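Local coordinates for envelopment polyprotein (Bovine Schmallenberg virus BH80/Germany/2011, PDB 7A56) that supplies the envelope glycoprotein Gc, a class II membrane fusion protein, here in its trimeric postfusion form, that probably merges the viral and host membranes during entry, at residues C179-R184 with R298-S303; Y119-T124 with K262-V267. All blocks are in the same frame, centred on the assembly; numbering follows the deposited sequence.

Interaction 1 of 2, residues C179-R184 with R298-S303; sequences CQDIIR and RCFDNS
Asp181 and Phe300 meet beside the Cys179–Cys299 disulfide, where a loop is stapled to strand 172-183 in what is probably the elongated, β-rich domain II of a class II fusion protein. The case illustrates how one covalent link and one carboxylate can fix an irregular segment against a strand. Cys179 SG and Cys299 SG are 2.1 Å apart, and the C–S–S–C torsion of 94° lies close to the relaxed right angle for a disulfide. Cys299 brings its sulfur to the strand by placing SG anti to its own backbone N (chi1 -176°).

Two residues on, Asp181 slants across Phe300. Its CG lies 3.5 Å from Phe300 CD2 at one corner of the ring, with neither flat group stacked on the other. The ring runs on beside the extended Gln180 side chain, which points the same way, and Gln180 CG touches Phe300 CZ at 3.6 Å.

The carboxylate is the polar hub. Asp181 OD1 takes a nearly straight hydrogen bond from Phe300 N (3.0 Å), arriving on the syn side but tilted 33° out of the carboxylate plane. A water bridges OD1 to Cys299 N, and a second joins OD2 to Phe300 O; OD2 is also hydrogen-bonded to Thr124 OG1. So many donors around a buried group would be expected to favour its charged form. Farther on, Asn302 crosses Ile183 at about a right angle. Its amide nitrogen is held by Thr124 OG1 and Gly122 O, while Ile183 CG2 rests 4.0 Å from Asn302 ND2.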
ATOM      1  N   CYS A 179      -1.987 -27.988  29.305  1.00 26.57           N
ATOM      2  CA  CYS A 179      -3.309 -27.887  28.715  1.00 25.74           C
ATOM      3  C   CYS A 179      -3.198 -27.293  27.311  1.00 27.38           C
ATOM      4  O   CYS A 179      -2.209 -26.652  26.981  1.00 28.21           O
ATOM      5  CB  CYS A 179      -4.242 -27.026  29.592  1.00 26.22           C
ATOM      6  SG  CYS A 179      -3.714 -25.316  29.892  1.00 28.39           S
ATOM      7  N   GLN A 180      -4.254 -27.481  26.519  1.00 27.73           N
ATOM      8  CA  GLN A 180      -4.372 -26.859  25.192  1.00 28.36           C
ATOM      9  C   GLN A 180      -5.859 -26.617  24.940  1.00 28.57           C
ATOM     10  O   GLN A 180      -6.679 -27.475  25.300  1.00 29.66           O
ATOM     11  CB  GLN A 180      -3.748 -27.796  24.155  1.00 28.98           C
ATOM     12  CG  GLN A 180      -3.546 -27.236  22.748  1.00 34.63           C
ATOM     13  CD  GLN A 180      -2.867 -28.282  21.911  1.00 34.80           C
ATOM     14  OE1 GLN A 180      -3.433 -29.343  21.681  1.00 37.16           O
ATOM     15  NE2 GLN A 180      -1.618 -28.019  21.512  1.00 36.15           N
ATOM     16  N   ASP A 181      -6.205 -25.430  24.417  1.00 27.19           N
ATOM     17  CA  ASP A 181      -7.605 -25.135  24.072  1.00 28.67           C
ATOM     18  C   ASP A 181      -8.168 -26.115  23.050  1.00 30.74           C
ATOM     19  O   ASP A 181      -7.442 -26.690  22.223  1.00 29.93           O
ATOM     20  CB  ASP A 181      -7.761 -23.743  23.474  1.00 30.09           C
ATOM     21  CG  ASP A 181      -7.689 -22.628  24.512  1.00 31.80           C
ATOM     22  OD1 ASP A 181      -7.241 -22.892  25.671  1.00 30.28           O
ATOM     23  OD2 ASP A 181      -8.039 -21.467  24.129  1.00 31.98           O
ATOM     24  N   ILE A 182      -9.492 -26.283  23.110  1.00 31.47           N
ATOM     25  CA  ILE A 182     -10.303 -26.833  22.018  1.00 32.42           C
ATOM     26  C   ILE A 182     -11.173 -25.706  21.474  1.00 30.32           C
ATOM     27  O   ILE A 182     -11.826 -24.982  22.268  1.00 30.76           O
ATOM     28  CB  ILE A 182     -11.200 -27.982  22.503  1.00 33.54           C
ATOM     29  CG1 ILE A 182     -10.390 -29.082  23.162  1.00 32.44           C
ATOM     30  CG2 ILE A 182     -12.065 -28.504  21.306  1.00 36.29           C
ATOM     31  CD1 ILE A 182     -11.254 -29.924  24.156  1.00 34.00           C
ATOM     32  N   ILE A 183     -11.172 -25.535  20.122  1.00 32.16           N
ATOM     33  CA  ILE A 183     -11.929 -24.472  19.478  1.00 30.92           C
ATOM     34  C   ILE A 183     -12.975 -25.075  18.540  1.00 34.32           C
ATOM     35  O   ILE A 183     -12.858 -26.202  18.058  1.00 33.70           O
ATOM     36  CB  ILE A 183     -11.032 -23.491  18.664  1.00 32.04           C
ATOM     37  CG1 ILE A 183     -10.387 -24.240  17.486  1.00 32.75           C
ATOM     38  CG2 ILE A 183     -10.004 -22.800  19.582  1.00 28.28           C
ATOM     39  CD1 ILE A 183      -9.834 -23.326  16.350  1.00 32.01           C
ATOM     40  N   ARG A 184     -13.979 -24.267  18.237  1.00 33.77           N
ATOM     41  CA  ARG A 184     -14.902 -24.593  17.180  1.00 35.60           C
ATOM     42  C   ARG A 184     -14.441 -23.786  15.958  1.00 30.64           C
ATOM     43  O   ARG A 184     -14.487 -22.554  15.995  1.00 30.73           O
ATOM     44  CB  ARG A 184     -16.338 -24.243  17.570  1.00 37.63           C
ATOM     45  CG  ARG A 184     -17.357 -24.515  16.445  1.00 40.42           C
ATOM     46  CD  ARG A 184     -18.736 -24.050  16.842  1.00 41.67           C
ATOM     47  NE  ARG A 184     -18.947 -22.584  16.826  1.00 40.23           N
ATOM     48  CZ  ARG A 184     -19.221 -21.849  17.910  1.00 40.06           C
ATOM     49  NH1 ARG A 184     -19.451 -20.545  17.792  1.00 41.11           N
ATOM     50  NH2 ARG A 184     -19.288 -22.410  19.118  1.00 41.16           N
ATOM     51  N   ARG A 298      -9.161 -21.256  32.409  1.00 26.07           N
ATOM     52  CA  ARG A 298      -8.754 -20.813  31.087  1.00 27.97           C
ATOM     53  C   ARG A 298      -7.391 -21.427  30.840  1.00 27.29           C
ATOM     54  O   ARG A 298      -6.619 -21.594  31.775  1.00 26.67           O
ATOM     55  CB  ARG A 298      -8.704 -19.273  30.960  1.00 29.56           C
ATOM     56  CG  ARG A 298      -8.635 -18.752  29.511  1.00 32.10           C
ATOM     57  CD  ARG A 298      -8.782 -17.232  29.476  1.00 35.18           C
ATOM     58  NE  ARG A 298      -7.573 -16.603  29.989  1.00 37.62           N
ATOM     59  CZ  ARG A 298      -7.530 -15.429  30.624  1.00 40.70           C
ATOM     60  NH1 ARG A 298      -8.658 -14.736  30.815  1.00 41.79           N
ATOM     61  NH2 ARG A 298      -6.364 -14.978  31.106  1.00 40.88           N
ATOM     62  N   CYS A 299      -7.125 -21.815  29.591  1.00 25.53           N
ATOM     63  CA  CYS A 299      -5.788 -22.287  29.237  1.00 25.03           C
ATOM     64  C   CYS A 299      -5.049 -21.227  28.443  1.00 25.37           C
ATOM     65  O   CYS A 299      -4.246 -20.446  28.993  1.00 23.64           O
ATOM     66  CB  CYS A 299      -5.861 -23.622  28.453  1.00 25.86           C
ATOM     67  SG  CYS A 299      -4.205 -24.308  28.080  1.00 28.41           S
ATOM     68  N   PHE A 300      -5.309 -21.171  27.120  1.00 25.90           N
ATOM     69  CA  PHE A 300      -4.754 -20.086  26.342  1.00 24.26           C
ATOM     70  C   PHE A 300      -5.587 -18.823  26.543  1.00 26.89           C
ATOM     71  O   PHE A 300      -6.766 -18.892  26.874  1.00 28.44           O
ATOM     72  CB  PHE A 300      -4.808 -20.382  24.820  1.00 22.32           C
ATOM     73  CG  PHE A 300      -4.044 -21.633  24.346  1.00 24.99           C
ATOM     74  CD1 PHE A 300      -2.839 -22.021  24.921  1.00 26.42           C
ATOM     75  CD2 PHE A 300      -4.499 -22.338  23.225  1.00 27.38           C
ATOM     76  CE1 PHE A 300      -2.130 -23.147  24.443  1.00 29.77           C
ATOM     77  CE2 PHE A 300      -3.798 -23.477  22.752  1.00 27.73           C
ATOM     78  CZ  PHE A 300      -2.612 -23.861  23.335  1.00 29.14           C
ATOM     79  N   ASP A 301      -5.007 -17.670  26.182  1.00 26.80           N
ATOM     80  CA  ASP A 301      -5.809 -16.511  25.799  1.00 27.34           C
ATOM     81  C   ASP A 301      -6.382 -16.724  24.399  1.00 27.57           C
ATOM     82  O   ASP A 301      -5.713 -17.284  23.536  1.00 28.97           O
ATOM     83  CB  ASP A 301      -4.966 -15.231  25.761  1.00 25.51           C
ATOM     84  CG  ASP A 301      -4.404 -14.840  27.143  1.00 33.31           C
ATOM     85  OD1 ASP A 301      -5.220 -14.660  28.065  1.00 35.37           O
ATOM     86  OD2 ASP A 301      -3.167 -14.658  27.263  1.00 33.71           O
ATOM     87  N   ASN A 302      -7.626 -16.296  24.165  1.00 27.17           N
ATOM     88  CA  ASN A 302      -8.221 -16.432  22.820  1.00 28.68           C
ATOM     89  C   ASN A 302      -8.968 -15.150  22.515  1.00 31.26           C
ATOM     90  O   ASN A 302      -9.905 -14.798  23.225  1.00 33.69           O
ATOM     91  CB  ASN A 302      -9.178 -17.629  22.694  1.00 28.59           C
ATOM     92  CG  ASN A 302      -9.625 -17.903  21.218  1.00 28.81           C
ATOM     93  OD1 ASN A 302      -9.389 -17.073  20.298  1.00 27.40           O
ATOM     94  ND2 ASN A 302     -10.217 -19.068  20.991  1.00 29.60           N
ATOM     95  N   SER A 303      -8.577 -14.469  21.460  1.00 30.14           N
ATOM     96  CA  SER A 303      -9.186 -13.188  21.115  1.00 28.80           C
ATOM     97  C   SER A 303     -10.095 -13.301  19.885  1.00 30.64           C
ATOM     98  O   SER A 303     -10.157 -12.389  19.065  1.00 28.61           O
ATOM     99  CB  SER A 303      -8.087 -12.133  20.921  1.00 30.10           C
ATOM    100  OG  SER A 303      -8.677 -10.840  20.799  1.00 35.46           O
TER
HETATM  101  O   HOH W   1      -9.065 -19.701  25.800  1.00 26.74           O
HETATM  102  O   HOH W   2      -9.080 -21.803  27.632  1.00 26.80           O

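Interaction 2 of 2, residues Y119-T124 with K262-V267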
ATOM      1  N   TYR A 119      -4.188 -21.321   8.903  1.00 28.54           N
ATOM      2  CA  TYR A 119      -4.758 -22.005  10.066  1.00 28.27           C
ATOM      3  C   TYR A 119      -6.255 -21.719  10.107  1.00 29.34           C
ATOM      4  O   TYR A 119      -6.746 -20.802   9.447  1.00 26.26           O
ATOM      5  CB  TYR A 119      -4.080 -21.534  11.368  1.00 27.06           C
ATOM      6  CG  TYR A 119      -4.204 -20.021  11.593  1.00 25.01           C
ATOM      7  CD1 TYR A 119      -5.406 -19.477  12.078  1.00 23.95           C
ATOM      8  CD2 TYR A 119      -3.106 -19.162  11.376  1.00 22.71           C
ATOM      9  CE1 TYR A 119      -5.529 -18.153  12.335  1.00 22.04           C
ATOM     10  CE2 TYR A 119      -3.219 -17.806  11.588  1.00 21.41           C
ATOM     11  CZ  TYR A 119      -4.433 -17.306  12.063  1.00 23.03           C
ATOM     12  OH  TYR A 119      -4.595 -15.956  12.265  1.00 24.03           O
ATOM     13  N   GLU A 120      -6.966 -22.469  10.938  1.00 29.08           N
ATOM     14  CA  GLU A 120      -8.342 -22.170  11.309  1.00 32.01           C
ATOM     15  C   GLU A 120      -8.354 -21.585  12.711  1.00 32.84           C
ATOM     16  O   GLU A 120      -7.493 -21.914  13.532  1.00 32.96           O
ATOM     17  CB  GLU A 120      -9.217 -23.428  11.313  1.00 37.64           C
ATOM     18  CG  GLU A 120      -9.659 -23.921  10.010  1.00 40.89           C
ATOM     19  CD  GLU A 120     -10.457 -25.213  10.140  1.00 45.87           C
ATOM     20  OE1 GLU A 120      -9.918 -26.208  10.703  1.00 45.03           O
ATOM     21  OE2 GLU A 120     -11.628 -25.228   9.690  1.00 47.13           O
ATOM     22  N   THR A 121      -9.356 -20.738  12.993  1.00 31.46           N
ATOM     23  CA  THR A 121      -9.574 -20.233  14.349  1.00 31.89           C
ATOM     24  C   THR A 121     -11.082 -20.147  14.578  1.00 32.38           C
ATOM     25  O   THR A 121     -11.893 -20.300  13.651  1.00 28.96           O
ATOM     26  CB  THR A 121      -8.842 -18.867  14.618  1.00 30.20           C
ATOM     27  OG1 THR A 121      -8.804 -18.590  16.031  1.00 30.38           O
ATOM     28  CG2 THR A 121      -9.516 -17.630  13.888  1.00 28.74           C
ATOM     29  N   GLY A 122     -11.439 -19.944  15.842  1.00 29.17           N
ATOM     30  CA  GLY A 122     -12.798 -19.822  16.314  1.00 29.11           C
ATOM     31  C   GLY A 122     -12.753 -19.793  17.836  1.00 28.55           C
ATOM     32  O   GLY A 122     -11.677 -19.737  18.429  1.00 28.68           O
ATOM     33  N   PRO A 123     -13.898 -19.803  18.499  1.00 26.66           N
ATOM     34  CA  PRO A 123     -13.893 -19.622  19.962  1.00 28.43           C
ATOM     35  C   PRO A 123     -13.460 -20.887  20.688  1.00 30.53           C
ATOM     36  O   PRO A 123     -13.622 -22.004  20.198  1.00 31.32           O
ATOM     37  CB  PRO A 123     -15.358 -19.317  20.272  1.00 27.27           C
ATOM     38  CG  PRO A 123     -16.104 -20.148  19.162  1.00 32.13           C
ATOM     39  CD  PRO A 123     -15.262 -19.960  17.949  1.00 28.99           C
ATOM     40  N   THR A 124     -12.988 -20.694  21.918  1.00 30.58           N
ATOM     41  CA  THR A 124     -12.629 -21.844  22.731  1.00 33.14           C
ATOM     42  C   THR A 124     -13.882 -22.410  23.376  1.00 29.46           C
ATOM     43  O   THR A 124     -14.708 -21.675  23.927  1.00 30.45           O
ATOM     44  CB  THR A 124     -11.582 -21.456  23.765  1.00 29.89           C
ATOM     45  OG1 THR A 124     -10.387 -21.100  23.061  1.00 30.01           O
ATOM     46  CG2 THR A 124     -11.277 -22.610  24.730  1.00 27.00           C
ATOM     47  N   LYS A 262      -3.017 -10.483  20.902  1.00 21.23           N
ATOM     48  CA  LYS A 262      -4.441 -10.521  21.302  1.00 23.10           C
ATOM     49  C   LYS A 262      -5.326  -9.801  20.271  1.00 26.07           C
ATOM     50  O   LYS A 262      -5.881  -8.730  20.498  1.00 25.99           O
ATOM     51  CB  LYS A 262      -4.640  -9.949  22.704  1.00 24.46           C
ATOM     52  CG  LYS A 262      -3.843 -10.724  23.744  1.00 25.81           C
ATOM     53  CD  LYS A 262      -4.133 -10.101  25.113  1.00 29.25           C
ATOM     54  CE  LYS A 262      -3.832 -11.071  26.186  1.00 33.74           C
ATOM     55  NZ  LYS A 262      -4.624 -10.585  27.403  1.00 36.79           N
ATOM     56  N   LYS A 263      -5.523 -10.485  19.148  1.00 26.41           N
ATOM     57  CA  LYS A 263      -6.316 -10.008  18.020  1.00 26.77           C
ATOM     58  C   LYS A 263      -6.773 -11.269  17.274  1.00 26.93           C
ATOM     59  O   LYS A 263      -6.557 -12.389  17.751  1.00 23.88           O
ATOM     60  CB  LYS A 263      -5.494  -9.001  17.196  1.00 22.88           C
ATOM     61  CG  LYS A 263      -4.400  -9.650  16.352  1.00 22.84           C
ATOM     62  CD  LYS A 263      -3.440  -8.641  15.765  1.00 23.72           C
ATOM     63  CE  LYS A 263      -2.385  -9.357  14.841  1.00 23.74           C
ATOM     64  NZ  LYS A 263      -1.393  -8.280  14.449  1.00 25.66           N
ATOM     65  N   CYS A 264      -7.448 -11.109  16.128  1.00 23.22           N
ATOM     66  CA  CYS A 264      -8.083 -12.269  15.524  1.00 24.96           C
ATOM     67  C   CYS A 264      -7.045 -13.354  15.244  1.00 25.30           C
ATOM     68  O   CYS A 264      -5.958 -13.061  14.744  1.00 24.15           O
ATOM     69  CB  CYS A 264      -8.806 -11.873  14.191  1.00 27.32           C
ATOM     70  SG  CYS A 264      -9.479 -13.355  13.336  1.00 30.82           S
ATOM     71  N   GLY A 265      -7.381 -14.617  15.559  1.00 23.69           N
ATOM     72  CA  GLY A 265      -6.469 -15.710  15.228  1.00 23.79           C
ATOM     73  C   GLY A 265      -5.324 -15.956  16.220  1.00 26.69           C
ATOM     74  O   GLY A 265      -4.256 -16.454  15.817  1.00 26.46           O
ATOM     75  N   SER A 266      -5.488 -15.583  17.498  1.00 23.88           N
ATOM     76  CA  SER A 266      -4.476 -15.890  18.519  1.00 25.32           C
ATOM     77  C   SER A 266      -4.454 -17.361  18.909  1.00 24.96           C
ATOM     78  O   SER A 266      -3.506 -17.811  19.594  1.00 27.87           O
ATOM     79  CB  SER A 266      -4.686 -15.014  19.774  1.00 27.37           C
ATOM     80  OG  SER A 266      -5.919 -15.330  20.416  1.00 30.82           O
ATOM     81  N   VAL A 267      -5.463 -18.137  18.529  1.00 23.92           N
ATOM     82  CA  VAL A 267      -5.426 -19.586  18.705  1.00 25.59           C
ATOM     83  C   VAL A 267      -5.589 -20.213  17.334  1.00 26.76           C
ATOM     84  O   VAL A 267      -6.555 -19.884  16.617  1.00 28.03           O
ATOM     85  CB  VAL A 267      -6.522 -20.098  19.650  1.00 25.30           C
ATOM     86  CG1 VAL A 267      -6.414 -21.627  19.789  1.00 26.20           C
ATOM     87  CG2 VAL A 267      -6.313 -19.471  21.068  1.00 26.51           C
TER
HETATM   88  O   HOH W   3      -8.676 -16.441  17.747  1.00 32.79           O
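Cys264, Gly265 and Val267 meet Tyr119 and Thr121 where a type II β-turn, Lys263 to Ser266, packs against the long strand 98-134 of a class II fusion protein. It is a worked example of a loop docked on a strand: between the two segments the polar links are a side-chain hydroxyl and a water, while backbone bonding to the strand resumes just beyond, at Leu269. Ahead of the contact, Lys262 and Lys263 face the trimer interface: Lys262 NZ is hydrogen-bonded to Ser277 OG of the second subunit, and Lys263 packs on Lys263 of the third.

Cys264, the first central residue of the turn, is tied to Cys307 by a disulfide, and Cys264 SG brushes Thr121 CG2 at 4.3 Å. Gly265 follows, with the positive phi (83°) usual at the second central position of such a turn. Its N gives a weak hydrogen bond to a water that donates to Thr121 OG1 at 2.8 Å. Gly265 CA sits 3.5 Å from Tyr119 OH, a hydroxyl that is hydrogen-bonded to Asn255 O. The Gly265 O atom approaches the same ring obliquely, 3.9 Å from Tyr119 CZ. At Ser266 the turn closes through a weak bond from its N to Lys263 O.

Val267 ends the walk with its carbonyl aimed at Thr121, which sets OG1 anti to its backbone N (chi1 -166°), facing the loop. The direct bond runs from Thr121 OG1 to Val267 O, 2.7 Å long and in the carbonyl plane, with a C=O···donor angle of 155°.

Interactions 1 and 2 lie side by side, their centres about 9 Å apart and on the same side of the chain's centre. Their segments alternate in sequence, 119-124, 179-184, 262-267 and then 298-303, so neither pair closes before the other begins. The first two belong to antiparallel neighbours, strands 98-134 and 172-183; the last two are loops laid against them. Besides the shared Thr124 hydroxyl, Ser266 OG takes a hydrogen bond from Ser303 N, loop to loop, Asp301 O packs on Val267 CG2, and Ile183 CB on Pro123 O. Distant parts of the chain are thus interlocked within one subunit, beside the residues that meet its trimer partners.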